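Local structure of glucose-6-phosphate 1-dehydrogenase (Mycobacterium avium, 4LGV) at residues Y52-R56 / E90-V96; W217-I222 / W328-V333; Q198-E202 / R428-A432; V375-D381 / P480-Q484. The protein probably catalyses the NADP-dependent oxidation of glucose 6-phosphate to 6-phosphogluconolactone, the entry step of the pentose phosphate pathway. All coordinates share one frame; numbering follows the deposited sequence.

Contact 1 of 4, residues Y52-R56 / E90-V96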
loop_
_atom_site.group_PDB
_atom_site.type_symbol
_atom_site.label_atom_id
_atom_site.label_comp_id
_atom_site.label_asym_id
_atom_site.label_seq_id
_atom_site.Cartn_x
_atom_site.Cartn_y
_atom_site.Cartn_z
ATOM N N TYR A 52 -1.708 22.284 -47.091
ATOM C CA TYR A 52 -0.534 22.084 -47.948
ATOM C C TYR A 52 0.323 20.951 -47.413
ATOM O O TYR A 52 0.783 20.066 -48.191
ATOM C CB TYR A 52 0.279 23.396 -48.068
ATOM C CG TYR A 52 1.569 23.246 -48.797
ATOM C CD1 TYR A 52 1.617 23.331 -50.190
ATOM C CD2 TYR A 52 2.766 22.993 -48.114
ATOM C CE1 TYR A 52 2.799 23.098 -50.874
ATOM C CE2 TYR A 52 3.966 22.796 -48.798
ATOM C CZ TYR A 52 3.970 22.861 -50.157
ATOM O OH TYR A 52 5.150 22.674 -50.819
ATOM N N ARG A 53 0.570 20.950 -46.102
ATOM C CA ARG A 53 1.455 19.910 -45.502
ATOM C C ARG A 53 0.812 18.533 -45.554
ATOM O O ARG A 53 1.469 17.527 -45.800
ATOM C CB ARG A 53 1.829 20.267 -44.060
ATOM C CG ARG A 53 2.747 21.483 -43.951
ATOM C CD ARG A 53 2.814 22.031 -42.529
ATOM N NE ARG A 53 3.310 21.082 -41.531
ATOM C CZ ARG A 53 4.586 20.941 -41.176
ATOM N NH1 ARG A 53 5.530 21.696 -41.681
ATOM N NH2 ARG A 53 4.904 20.044 -40.263
ATOM N N LEU A 54 -0.499 18.486 -45.384
ATOM C CA LEU A 54 -1.203 17.211 -45.470
ATOM C C LEU A 54 -1.123 16.712 -46.908
ATOM O O LEU A 54 -0.913 15.520 -47.141
ATOM C CB LEU A 54 -2.635 17.341 -44.990
ATOM C CG LEU A 54 -2.860 17.560 -43.482
ATOM C CD1 LEU A 54 -4.278 18.068 -43.216
ATOM C CD2 LEU A 54 -2.638 16.293 -42.703
ATOM N N GLU A 55 -1.240 17.628 -47.873
ATOM C CA GLU A 55 -1.077 17.271 -49.285
ATOM C C GLU A 55 0.304 16.750 -49.585
ATOM O O GLU A 55 0.457 15.737 -50.257
ATOM C CB GLU A 55 -1.348 18.475 -50.176
ATOM C CG GLU A 55 -1.327 18.170 -51.660
ATOM C CD GLU A 55 -2.500 17.331 -52.050
ATOM O OE1 GLU A 55 -3.634 17.845 -52.036
ATOM O OE2 GLU A 55 -2.302 16.149 -52.338
ATOM N N ARG A 56 1.323 17.430 -49.095
ATOM C CA ARG A 56 2.668 16.919 -49.244
ATOM C C ARG A 56 2.856 15.498 -48.707
ATOM O O ARG A 56 3.561 14.715 -49.299
ATOM C CB ARG A 56 3.704 17.848 -48.579
ATOM C CG ARG A 56 5.149 17.361 -48.785
ATOM C CD ARG A 56 6.145 18.427 -48.353
ATOM N NE ARG A 56 6.042 18.690 -46.911
ATOM C CZ ARG A 56 6.234 19.868 -46.302
ATOM N NH1 ARG A 56 6.576 20.951 -46.988
ATOM N NH2 ARG A 56 6.105 19.940 -44.974
ATOM N N GLU A 90 7.177 27.972 -44.801
ATOM C CA GLU A 90 7.085 26.605 -45.327
ATOM C C GLU A 90 7.799 26.464 -46.690
ATOM O O GLU A 90 7.668 27.334 -47.572
ATOM C CB GLU A 90 5.585 26.242 -45.476
ATOM C CG GLU A 90 5.297 24.799 -45.849
ATOM C CD GLU A 90 5.715 23.854 -44.751
ATOM O OE1 GLU A 90 5.337 24.067 -43.583
ATOM O OE2 GLU A 90 6.435 22.915 -45.077
ATOM N N THR A 91 8.576 25.394 -46.851
ATOM C CA THR A 91 9.184 25.067 -48.143
ATOM C C THR A 91 8.059 24.856 -49.176
ATOM O O THR A 91 7.177 24.023 -48.983
ATOM C CB THR A 91 10.025 23.790 -48.049
ATOM O OG1 THR A 91 11.140 24.000 -47.160
ATOM C CG2 THR A 91 10.590 23.396 -49.435
ATOM N N PHE A 92 8.103 25.617 -50.259
ATOM C CA PHE A 92 7.030 25.641 -51.268
ATOM C C PHE A 92 7.405 24.804 -52.494
ATOM O O PHE A 92 8.448 25.028 -53.134
ATOM C CB PHE A 92 6.719 27.080 -51.711
ATOM C CG PHE A 92 5.461 27.188 -52.530
ATOM C CD1 PHE A 92 4.245 27.334 -51.914
ATOM C CD2 PHE A 92 5.497 27.109 -53.903
ATOM C CE1 PHE A 92 3.089 27.424 -52.644
ATOM C CE2 PHE A 92 4.344 27.204 -54.667
ATOM C CZ PHE A 92 3.136 27.353 -54.035
ATOM N N ASP A 93 6.579 23.812 -52.776
ATOM C CA ASP A 93 6.727 22.934 -53.948
ATOM C C ASP A 93 5.455 23.097 -54.778
ATOM O O ASP A 93 4.357 22.827 -54.316
ATOM C CB ASP A 93 6.933 21.506 -53.452
ATOM C CG ASP A 93 6.941 20.471 -54.541
ATOM O OD1 ASP A 93 6.429 20.711 -55.660
ATOM O OD2 ASP A 93 7.549 19.387 -54.302
ATOM N N ASP A 94 5.632 23.600 -55.983
ATOM C CA ASP A 94 4.565 23.974 -56.863
ATOM C C ASP A 94 3.720 22.790 -57.312
ATOM O O ASP A 94 2.508 22.958 -57.512
ATOM C CB ASP A 94 5.116 24.774 -58.037
ATOM C CG ASP A 94 4.032 25.637 -58.764
ATOM O OD1 ASP A 94 3.020 26.112 -58.164
ATOM O OD2 ASP A 94 4.214 25.852 -59.977
ATOM N N ALA A 95 4.318 21.614 -57.487
ATOM C CA ALA A 95 3.553 20.405 -57.801
ATOM C C ALA A 95 2.609 20.026 -56.673
ATOM O O ALA A 95 1.475 19.609 -56.929
ATOM C CB ALA A 95 4.476 19.212 -58.117
ATOM N N VAL A 96 3.073 20.158 -55.428
ATOM C CA VAL A 96 2.255 19.883 -54.255
ATOM C C VAL A 96 1.125 20.858 -54.216
ATOM O O VAL A 96 -0.021 20.476 -53.938
ATOM C CB VAL A 96 3.080 19.957 -52.953
ATOM C CG1 VAL A 96 2.204 19.817 -51.718
ATOM C CG2 VAL A 96 4.173 18.863 -52.926
HETATM O O HOH W 1 7.219 21.469 -49.372
#
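Tyr52 and Glu90 both place CG anti to the backbone N. In Tyr52 (chi1 174°) this sends the ring from helix 41-56 across to the 90-96 segment. In Glu90 a bend at chi2 (66°) turns the carboxylate back toward the helix. The Tyr52 hydroxyl OH accepts a hydrogen bond from Asp93 N at 2.7 Å. A water lies between that hydroxyl, Arg56 NH1 and Thr91 O; it accepts from the arginine and donates to the carbonyl. Two arginines of the 52-56 segment hold Glu90. Arg53 NH1 meets Glu90 OE1 on its syn side at 3.0 Å, in a fairly straight bond (164°). Arg56 comes end-on, with NH1 2.7 Å and NH2 3.0 Å from Glu90 OE2, both from the same face of the carboxylate. A third, Arg49 from the preceding turn of the same helix, bridges to OE1, so the carboxylate is probably kept ionised. Beside the hydroxyl, Val96 CG1 packs on Tyr52 CE1 at 3.4 Å, and the two side chains cross at about a right angle. Asp93 caps helix 94-103; its OD1 accepts weak bonds from Ala95 N and Val96 N. The contact thus ties the end of helix 41-56 to the start of helix 94-103. Glu55 adds salt bridges to Arg99 and Arg103 of that second helix. Ile85 of helix 74-87 packs on Tyr52, and Arg53 extends to Glu417 of helix 413-424.

Contact 2 of 4, residues W217-I222 / W328-V333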
loop_
_atom_site.group_PDB
_atom_site.type_symbol
_atom_site.label_atom_id
_atom_site.label_comp_id
_atom_site.label_asym_id
_atom_site.label_seq_id
_atom_site.Cartn_x
_atom_site.Cartn_y
_atom_site.Cartn_z
ATOM N N TRP A 217 1.591 6.687 -8.072
ATOM C CA TRP A 217 0.729 7.722 -8.647
ATOM C C TRP A 217 -0.559 7.982 -7.864
ATOM O O TRP A 217 -1.668 7.928 -8.393
ATOM C CB TRP A 217 0.405 7.314 -10.096
ATOM C CG TRP A 217 0.362 8.435 -11.033
ATOM C CD1 TRP A 217 -0.716 9.222 -11.309
ATOM C CD2 TRP A 217 1.408 8.866 -11.887
ATOM N NE1 TRP A 217 -0.365 10.169 -12.256
ATOM C CE2 TRP A 217 0.928 9.964 -12.627
ATOM C CE3 TRP A 217 2.715 8.444 -12.104
ATOM C CZ2 TRP A 217 1.696 10.594 -13.601
ATOM C CZ3 TRP A 217 3.492 9.096 -13.046
ATOM C CH2 TRP A 217 2.984 10.147 -13.787
ATOM N N ASP A 218 -0.398 8.245 -6.585
ATOM C CA ASP A 218 -1.500 8.570 -5.671
ATOM C C ASP A 218 -0.992 9.338 -4.417
ATOM O O ASP A 218 0.212 9.573 -4.266
ATOM C CB ASP A 218 -2.276 7.344 -5.305
ATOM C CG ASP A 218 -1.454 6.334 -4.539
ATOM O OD1 ASP A 218 -0.564 6.727 -3.762
ATOM O OD2 ASP A 218 -1.706 5.130 -4.687
ATOM N N ARG A 219 -1.921 9.796 -3.578
ATOM C CA ARG A 219 -1.606 10.636 -2.425
ATOM C C ARG A 219 -0.725 9.975 -1.386
ATOM O O ARG A 219 -0.237 10.652 -0.478
ATOM C CB ARG A 219 -2.908 11.044 -1.729
ATOM C CG ARG A 219 -3.669 9.868 -1.147
ATOM C CD ARG A 219 -5.117 10.211 -0.878
ATOM N NE ARG A 219 -5.236 11.199 0.194
ATOM C CZ ARG A 219 -5.198 10.918 1.501
ATOM N NH1 ARG A 219 -4.973 9.701 1.949
ATOM N NH2 ARG A 219 -5.379 11.892 2.355
ATOM N N ASP A 220 -0.531 8.660 -1.476
ATOM C CA ASP A 220 0.300 7.983 -0.493
ATOM C C ASP A 220 1.759 8.253 -0.828
ATOM O O ASP A 220 2.626 8.172 0.071
ATOM C CB ASP A 220 0.041 6.468 -0.443
ATOM C CG ASP A 220 -1.341 6.111 0.110
ATOM O OD1 ASP A 220 -1.975 6.934 0.788
ATOM O OD2 ASP A 220 -1.789 4.961 -0.093
ATOM N N SER A 221 2.045 8.577 -2.097
ATOM C CA SER A 221 3.411 8.903 -2.460
ATOM C C SER A 221 3.582 10.374 -2.791
ATOM O O SER A 221 4.653 10.914 -2.594
ATOM C CB SER A 221 3.919 7.989 -3.607
ATOM O OG SER A 221 4.084 6.627 -3.197
ATOM N N ILE A 222 2.559 10.989 -3.373
ATOM C CA ILE A 222 2.678 12.337 -3.953
ATOM C C ILE A 222 2.154 13.331 -2.940
ATOM O O ILE A 222 1.042 13.165 -2.436
ATOM C CB ILE A 222 1.834 12.497 -5.219
ATOM C CG1 ILE A 222 2.259 11.551 -6.344
ATOM C CG2 ILE A 222 1.852 13.913 -5.712
ATOM C CD1 ILE A 222 3.715 11.575 -6.667
ATOM N N TRP A 328 -10.410 9.667 -3.662
ATOM C CA TRP A 328 -9.553 8.697 -2.970
ATOM C C TRP A 328 -8.090 8.772 -3.403
ATOM O O TRP A 328 -7.206 8.455 -2.631
ATOM C CB TRP A 328 -10.047 7.282 -3.173
ATOM C CG TRP A 328 -11.274 6.931 -2.392
ATOM C CD1 TRP A 328 -12.016 7.756 -1.621
ATOM C CD2 TRP A 328 -11.935 5.647 -2.354
ATOM N NE1 TRP A 328 -13.088 7.076 -1.098
ATOM C CE2 TRP A 328 -13.046 5.776 -1.523
ATOM C CE3 TRP A 328 -11.668 4.410 -2.921
ATOM C CZ2 TRP A 328 -13.916 4.706 -1.257
ATOM C CZ3 TRP A 328 -12.534 3.342 -2.673
ATOM C CH2 TRP A 328 -13.637 3.493 -1.856
ATOM N N ARG A 329 -7.835 9.155 -4.658
ATOM C CA ARG A 329 -6.464 9.129 -5.191
ATOM C C ARG A 329 -5.695 10.390 -4.811
ATOM O O ARG A 329 -4.504 10.310 -4.532
ATOM C CB ARG A 329 -6.471 8.990 -6.680
ATOM C CG ARG A 329 -5.081 8.790 -7.286
ATOM C CD ARG A 329 -5.134 8.538 -8.793
ATOM N NE ARG A 329 -5.720 7.240 -9.036
ATOM C CZ ARG A 329 -5.050 6.108 -9.011
ATOM N NH1 ARG A 329 -3.737 6.069 -8.741
ATOM N NH2 ARG A 329 -5.688 4.982 -9.222
ATOM N N TRP A 330 -6.380 11.525 -4.733
ATOM C CA TRP A 330 -5.695 12.812 -4.624
ATOM C C TRP A 330 -6.089 13.729 -3.416
ATOM O O TRP A 330 -5.517 14.801 -3.279
ATOM C CB TRP A 330 -5.875 13.608 -5.923
ATOM C CG TRP A 330 -5.363 12.882 -7.142
ATOM C CD1 TRP A 330 -6.106 12.383 -8.173
ATOM C CD2 TRP A 330 -3.989 12.600 -7.475
ATOM N NE1 TRP A 330 -5.288 11.811 -9.110
ATOM C CE2 TRP A 330 -3.985 11.954 -8.712
ATOM C CE3 TRP A 330 -2.769 12.838 -6.830
ATOM C CZ2 TRP A 330 -2.828 11.500 -9.303
ATOM C CZ3 TRP A 330 -1.599 12.410 -7.427
ATOM C CH2 TRP A 330 -1.637 11.746 -8.663
ATOM N N ALA A 331 -6.988 13.308 -2.561
ATOM C CA ALA A 331 -7.464 14.210 -1.479
ATOM C C ALA A 331 -6.274 14.720 -0.679
ATOM O O ALA A 331 -5.377 13.938 -0.331
ATOM C CB ALA A 331 -8.443 13.517 -0.558
ATOM N N GLY A 332 -6.297 16.015 -0.375
ATOM C CA GLY A 332 -5.256 16.640 0.450
ATOM C C GLY A 332 -3.973 17.027 -0.311
ATOM O O GLY A 332 -3.036 17.591 0.304
ATOM N N VAL A 333 -3.895 16.726 -1.611
ATOM C CA VAL A 333 -2.713 17.039 -2.388
ATOM C C VAL A 333 -2.963 18.404 -3.027
ATOM O O VAL A 333 -3.770 18.493 -3.922
ATOM C CB VAL A 333 -2.461 15.979 -3.468
ATOM C CG1 VAL A 333 -1.360 16.410 -4.421
ATOM C CG2 VAL A 333 -2.110 14.651 -2.841
#
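An Asx turn at Asp218 packs against Arg329 and the type II beta turn Trp330-Val333, where two loops lead into neighbouring parallel strands, 222-230 and 335-340, of the large mixed sheet. In the Asx turn Asp218 OD1 accepts from Asp220 N. Three good hydrogen bonds and a weak fourth join the loops. Arg219 N donates to Arg329 O at 2.8 Å, nearly along the C=O axis. In the other direction, Arg329 NH1 donates to Trp217 O at 2.8 Å, from above the carbonyl plane. Arg329 NE bridges to Glu266. Asp218 CA lies over one face of the Trp330 ring, toward the rim, while Trp217 CD1 and Ile222 CB sit at the edge. The two indoles meet obliquely, with Trp217 CD1 3.7 Å from Trp330 CZ2. Both NE1 atoms find backbone acceptors at the end of helix 246-264, Val263 O for Trp217 and Ala264 O for Trp330. Phe360 of the second subunit meets Trp328, and Pro358 of that subunit packs on Arg219. Arg219 has CG between its backbone N and carbonyl carbon (chi1 64°), and its chain bends at chi3. This brings NE to Ala331 O at 2.8 Å, in a nearly straight bond of 171°.

Contact 3 of 4, residues Q198-E202 / R428-A432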
loop_
_atom_site.group_PDB
_atom_site.type_symbol
_atom_site.label_atom_id
_atom_site.label_comp_id
_atom_site.label_asym_id
_atom_site.label_seq_id
_atom_site.Cartn_x
_atom_site.Cartn_y
_atom_site.Cartn_z
ATOM N N GLN A 198 -1.179 17.895 -26.834
ATOM C CA GLN A 198 -1.221 16.980 -25.729
ATOM C C GLN A 198 -0.878 15.562 -26.162
ATOM O O GLN A 198 -1.496 15.020 -27.080
ATOM C CB GLN A 198 -2.591 17.012 -25.075
ATOM C CG GLN A 198 -2.724 18.230 -24.188
ATOM C CD GLN A 198 -3.987 18.242 -23.356
ATOM O OE1 GLN A 198 -4.471 17.201 -22.955
ATOM N NE2 GLN A 198 -4.491 19.447 -23.040
ATOM N N PRO A 199 0.088 14.943 -25.473
ATOM C CA PRO A 199 0.460 13.580 -25.758
ATOM C C PRO A 199 -0.453 12.618 -25.024
ATOM O O PRO A 199 -0.013 11.947 -24.064
ATOM C CB PRO A 199 1.903 13.519 -25.233
ATOM C CG PRO A 199 1.947 14.459 -24.092
ATOM C CD PRO A 199 0.938 15.531 -24.425
ATOM N N VAL A 200 -1.710 12.566 -25.468
ATOM C CA VAL A 200 -2.787 11.848 -24.797
ATOM C C VAL A 200 -2.491 10.340 -24.680
ATOM O O VAL A 200 -2.577 9.766 -23.589
ATOM C CB VAL A 200 -4.141 12.098 -25.493
ATOM C CG1 VAL A 200 -5.259 11.259 -24.885
ATOM C CG2 VAL A 200 -4.545 13.563 -25.365
ATOM N N GLU A 201 -2.136 9.699 -25.783
ATOM C CA GLU A 201 -1.891 8.260 -25.754
ATOM C C GLU A 201 -0.634 7.939 -25.009
ATOM O O GLU A 201 -0.590 6.959 -24.248
ATOM C CB GLU A 201 -1.795 7.658 -27.147
ATOM C CG GLU A 201 -3.139 7.480 -27.832
ATOM C CD GLU A 201 -3.005 6.990 -29.284
ATOM O OE1 GLU A 201 -1.929 6.427 -29.671
ATOM O OE2 GLU A 201 -3.986 7.182 -30.037
ATOM N N GLU A 202 0.387 8.780 -25.179
ATOM C CA GLU A 202 1.715 8.484 -24.653
ATOM C C GLU A 202 1.802 8.695 -23.168
ATOM O O GLU A 202 2.473 7.994 -22.462
ATOM C CB GLU A 202 2.765 9.325 -25.377
ATOM C CG GLU A 202 2.777 9.112 -26.895
ATOM C CD GLU A 202 1.882 10.079 -27.692
ATOM O OE1 GLU A 202 1.000 10.740 -27.115
ATOM O OE2 GLU A 202 2.105 10.237 -28.910
ATOM N N ARG A 428 -11.852 11.585 -31.791
ATOM C CA ARG A 428 -12.278 12.620 -30.852
ATOM C C ARG A 428 -11.461 12.761 -29.553
ATOM O O ARG A 428 -11.878 13.456 -28.646
ATOM C CB ARG A 428 -13.745 12.396 -30.476
ATOM C CG ARG A 428 -14.713 12.497 -31.669
ATOM C CD ARG A 428 -16.008 11.694 -31.360
ATOM N NE ARG A 428 -16.735 12.342 -30.271
ATOM C CZ ARG A 428 -17.474 11.733 -29.345
ATOM N NH1 ARG A 428 -17.606 10.398 -29.328
ATOM N NH2 ARG A 428 -18.099 12.483 -28.426
ATOM N N GLN A 429 -10.331 12.087 -29.478
ATOM C CA GLN A 429 -9.537 12.095 -28.250
ATOM C C GLN A 429 -9.018 13.480 -27.849
ATOM O O GLN A 429 -8.841 13.770 -26.681
ATOM C CB GLN A 429 -8.400 11.057 -28.338
ATOM C CG GLN A 429 -7.033 11.499 -28.790
ATOM C CD GLN A 429 -6.062 10.324 -29.030
ATOM O OE1 GLN A 429 -6.172 9.274 -28.405
ATOM N NE2 GLN A 429 -5.107 10.519 -29.945
ATOM N N LEU A 430 -8.767 14.309 -28.844
ATOM C CA LEU A 430 -8.209 15.629 -28.640
ATOM C C LEU A 430 -9.248 16.748 -28.623
ATOM O O LEU A 430 -8.902 17.893 -28.640
ATOM C CB LEU A 430 -7.197 15.930 -29.729
ATOM C CG LEU A 430 -6.057 14.914 -29.898
ATOM C CD1 LEU A 430 -5.298 15.220 -31.165
ATOM C CD2 LEU A 430 -5.141 14.954 -28.670
ATOM N N PHE A 431 -10.518 16.382 -28.524
ATOM C CA PHE A 431 -11.606 17.326 -28.536
ATOM C C PHE A 431 -12.455 17.145 -27.276
ATOM O O PHE A 431 -13.073 16.125 -27.069
ATOM C CB PHE A 431 -12.436 17.131 -29.782
ATOM C CG PHE A 431 -11.659 17.341 -31.073
ATOM C CD1 PHE A 431 -11.437 18.609 -31.552
ATOM C CD2 PHE A 431 -11.149 16.270 -31.780
ATOM C CE1 PHE A 431 -10.711 18.808 -32.704
ATOM C CE2 PHE A 431 -10.429 16.462 -32.946
ATOM C CZ PHE A 431 -10.227 17.722 -33.414
ATOM N N ALA A 432 -12.475 18.172 -26.445
ATOM C CA ALA A 432 -13.170 18.121 -25.194
ATOM C C ALA A 432 -14.663 17.886 -25.404
ATOM O O ALA A 432 -15.295 18.407 -26.331
ATOM C CB ALA A 432 -12.917 19.429 -24.428
#
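The Glu201 carboxylate and the Gln429 amide are the flat groups that meet here, with planes 69° apart and side chains crossing at about a right angle. Glu201 OE2 lies 3.4 Å from Gln429 OE1, two acceptors with no hydrogen to share. Gln429 NE2 is 3.5 Å from the same OE2. The Gln429 chain is extended beyond CG but leaves the backbone at an unusual chi1 of 95°; this carries the amide to the first turn of helix 200-209. Beside it Leu430 CD2 rests on Val200 CG2 at 3.6 Å and approaches Gln198 O at 4.0 Å. A type I turn from Arg428 to Phe431 presents both Gln429 and Leu430. In the 198-202 segment, Pro199 centres an inverse gamma turn just before the helix. The contact packs the start of helix 200-209 on the loop between helices 413-424 and 434-449. The residues just before 198-202 belong to a peptide that in relatives lines the glucose 6-phosphate site. His255 holds Gln198 NE2, and Arg418 holds its O. Glu201 OE1 makes a weak bond to Gln391 of the fourth subunit. The contact is therefore mainly van der Waals, and the polar bonds of Gln198 and Glu201 lead elsewhere.

Contact 4 of 4, residues V375-D381 / P480-Q484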
loop_
_atom_site.group_PDB
_atom_site.type_symbol
_atom_site.label_atom_id
_atom_site.label_comp_id
_atom_site.label_asym_id
_atom_site.label_seq_id
_atom_site.Cartn_x
_atom_site.Cartn_y
_atom_site.Cartn_z
ATOM N N VAL A 375 8.818 14.557 -13.027
ATOM C CA VAL A 375 8.567 15.710 -13.879
ATOM C C VAL A 375 8.157 15.278 -15.278
ATOM O O VAL A 375 8.864 14.545 -15.934
ATOM C CB VAL A 375 9.800 16.586 -13.974
ATOM C CG1 VAL A 375 9.459 17.886 -14.663
ATOM C CG2 VAL A 375 10.360 16.900 -12.592
ATOM N N LEU A 376 7.013 15.755 -15.727
ATOM C CA LEU A 376 6.529 15.513 -17.067
ATOM C C LEU A 376 6.588 16.806 -17.882
ATOM O O LEU A 376 5.845 17.727 -17.584
ATOM C CB LEU A 376 5.071 15.021 -17.005
ATOM C CG LEU A 376 4.798 13.809 -16.108
ATOM C CD1 LEU A 376 3.332 13.524 -16.022
ATOM C CD2 LEU A 376 5.497 12.576 -16.619
ATOM N N ARG A 377 7.472 16.889 -18.873
ATOM C CA ARG A 377 7.438 17.973 -19.817
ATOM C C ARG A 377 6.417 17.619 -20.913
ATOM O O ARG A 377 6.565 16.625 -21.603
ATOM C CB ARG A 377 8.828 18.238 -20.440
ATOM C CG ARG A 377 8.819 19.500 -21.300
ATOM C CD ARG A 377 10.197 19.993 -21.756
ATOM N NE ARG A 377 10.914 18.953 -22.448
ATOM C CZ ARG A 377 12.042 18.402 -22.029
ATOM N NH1 ARG A 377 12.651 18.861 -20.936
ATOM N NH2 ARG A 377 12.575 17.406 -22.717
ATOM N N ILE A 378 5.355 18.401 -20.986
ATOM C CA ILE A 378 4.242 18.177 -21.906
ATOM C C ILE A 378 4.617 18.770 -23.253
ATOM O O ILE A 378 4.273 18.225 -24.281
ATOM C CB ILE A 378 2.959 18.894 -21.398
ATOM C CG1 ILE A 378 2.571 18.404 -20.004
ATOM C CG2 ILE A 378 1.785 18.713 -22.340
ATOM C CD1 ILE A 378 2.496 16.911 -19.863
ATOM N N ASP A 379 5.323 19.901 -23.231
ATOM C CA ASP A 379 5.658 20.658 -24.438
ATOM C C ASP A 379 6.761 21.667 -24.090
ATOM O O ASP A 379 6.819 22.161 -22.958
ATOM C CB ASP A 379 4.415 21.412 -24.943
ATOM C CG ASP A 379 4.648 22.156 -26.241
ATOM O OD1 ASP A 379 4.880 21.488 -27.282
ATOM O OD2 ASP A 379 4.619 23.417 -26.224
ATOM N N PRO A 380 7.692 21.906 -25.015
ATOM C CA PRO A 380 7.939 21.123 -26.193
ATOM C C PRO A 380 8.718 19.907 -25.844
ATOM O O PRO A 380 9.114 19.730 -24.695
ATOM C CB PRO A 380 8.811 22.053 -27.079
ATOM C CG PRO A 380 9.556 22.949 -26.119
ATOM C CD PRO A 380 8.679 23.006 -24.855
ATOM N N ASP A 381 8.951 19.061 -26.850
ATOM C CA ASP A 381 9.895 17.959 -26.731
ATOM C C ASP A 381 9.567 17.130 -25.499
ATOM O O ASP A 381 10.336 17.056 -24.534
ATOM C CB ASP A 381 11.320 18.500 -26.687
ATOM C CG ASP A 381 12.347 17.425 -26.754
ATOM O OD1 ASP A 381 11.992 16.251 -27.028
ATOM O OD2 ASP A 381 13.534 17.744 -26.511
ATOM N N PRO A 480 11.962 25.058 -14.207
ATOM C CA PRO A 480 11.429 24.010 -15.038
ATOM C C PRO A 480 12.490 23.254 -15.767
ATOM O O PRO A 480 13.538 23.805 -16.079
ATOM C CB PRO A 480 10.556 24.753 -16.058
ATOM C CG PRO A 480 10.250 26.032 -15.418
ATOM C CD PRO A 480 11.510 26.377 -14.673
ATOM N N TRP A 481 12.185 21.994 -16.056
ATOM C CA TRP A 481 13.042 21.169 -16.851
ATOM C C TRP A 481 12.959 21.522 -18.332
ATOM O O TRP A 481 11.997 21.181 -18.996
ATOM C CB TRP A 481 12.675 19.710 -16.620
ATOM C CG TRP A 481 13.451 18.776 -17.442
ATOM C CD1 TRP A 481 14.757 18.850 -17.765
ATOM C CD2 TRP A 481 12.961 17.575 -18.004
ATOM N NE1 TRP A 481 15.123 17.784 -18.505
ATOM C CE2 TRP A 481 14.035 16.969 -18.676
ATOM C CE3 TRP A 481 11.706 16.948 -18.020
ATOM C CZ2 TRP A 481 13.897 15.740 -19.375
ATOM C CZ3 TRP A 481 11.577 15.726 -18.703
ATOM C CH2 TRP A 481 12.661 15.150 -19.384
ATOM N N LEU A 482 14.019 22.152 -18.848
ATOM C CA LEU A 482 14.076 22.552 -20.262
ATOM C C LEU A 482 14.710 21.503 -21.164
ATOM O O LEU A 482 15.623 20.778 -20.750
ATOM C CB LEU A 482 14.834 23.861 -20.413
ATOM C CG LEU A 482 14.376 24.973 -19.446
ATOM C CD1 LEU A 482 15.298 26.185 -19.511
ATOM C CD2 LEU A 482 12.939 25.368 -19.718
ATOM N N PRO A 483 14.292 21.489 -22.449
ATOM C CA PRO A 483 14.980 20.680 -23.454
ATOM C C PRO A 483 16.426 21.076 -23.589
ATOM O O PRO A 483 16.752 22.235 -23.367
ATOM C CB PRO A 483 14.246 20.992 -24.759
ATOM C CG PRO A 483 13.020 21.784 -24.401
ATOM C CD PRO A 483 13.192 22.303 -23.009
ATOM N N GLN A 484 17.278 20.094 -23.928
ATOM C CA GLN A 484 18.739 20.264 -24.157
ATOM C C GLN A 484 19.076 20.791 -25.551
ATOM O O GLN A 484 18.515 21.807 -25.982
ATOM C CB GLN A 484 19.475 18.923 -23.901
#
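Arg377, on strand 373-379 of the large mixed sheet, makes a cation-pi contact with Trp481 of the C-terminal tail. Its CZ lies 4.0 Å from the centroid of the six-membered ring and only 3° off the ring normal. The guanidinium is not flat on the indole, since the planes stand 49° apart. NH1 leads and sits over the centre of the ring. The same NH1 donates to Trp481 O at 3.1 Å, from well above the carbonyl plane, so one residue offers both its ring and its carbonyl to the cation. Pro483 covers the opposite face of the guanidinium, its N above the group toward the rim. Val375 CG1 touches Trp481 CE3 at 4.1 Å. In the loop after the strand, Pro380 CG meets Pro483 CG at 4.0 Å, the two side chains crossing at about a right angle. Arg377 CG is anti to the backbone N (chi1 -173°), and a bend at chi3 brings the guanidinium to this loop. There NE and NH2 grip Asp381 O side-on, each at 2.9 Å. NE adds a weak bond to Pro380 O. These bonds fix the rotation of the guanidinium. Further out, Asp379 and Ile378 form a classic beta bulge facing Thr348, and a cis peptide precedes Pro380. Arg385 makes another cation-pi contact with the indole, and Trp481 N bonds to Glu349 OE2.

How the contacts relate
Contact 4 touches contacts 2 and 3. Segment 375-381 meets contact 2 through Leu376 CD1 and Trp217 CH2, 4.1 Å apart. It meets contact 3 through Ile378 CG2 and Pro199 CD, 3.9 Å apart. Contacts 3 and 4 also alternate along the sequence, whereas contact 2 is nested inside the loop that contact 3 closes. Contact 1 stands apart in the nucleotide-binding domain, its centre about 49 Å from that of contact 2, on opposite sides of the chain's centre. Contact 3 lies between, about 27 Å from contact 1 and 24 Å from contact 2 by centres; its 198-202 segment follows the peptide that probably lines the substrate site. Contacts 2 and 3 both reach the fourth subunit.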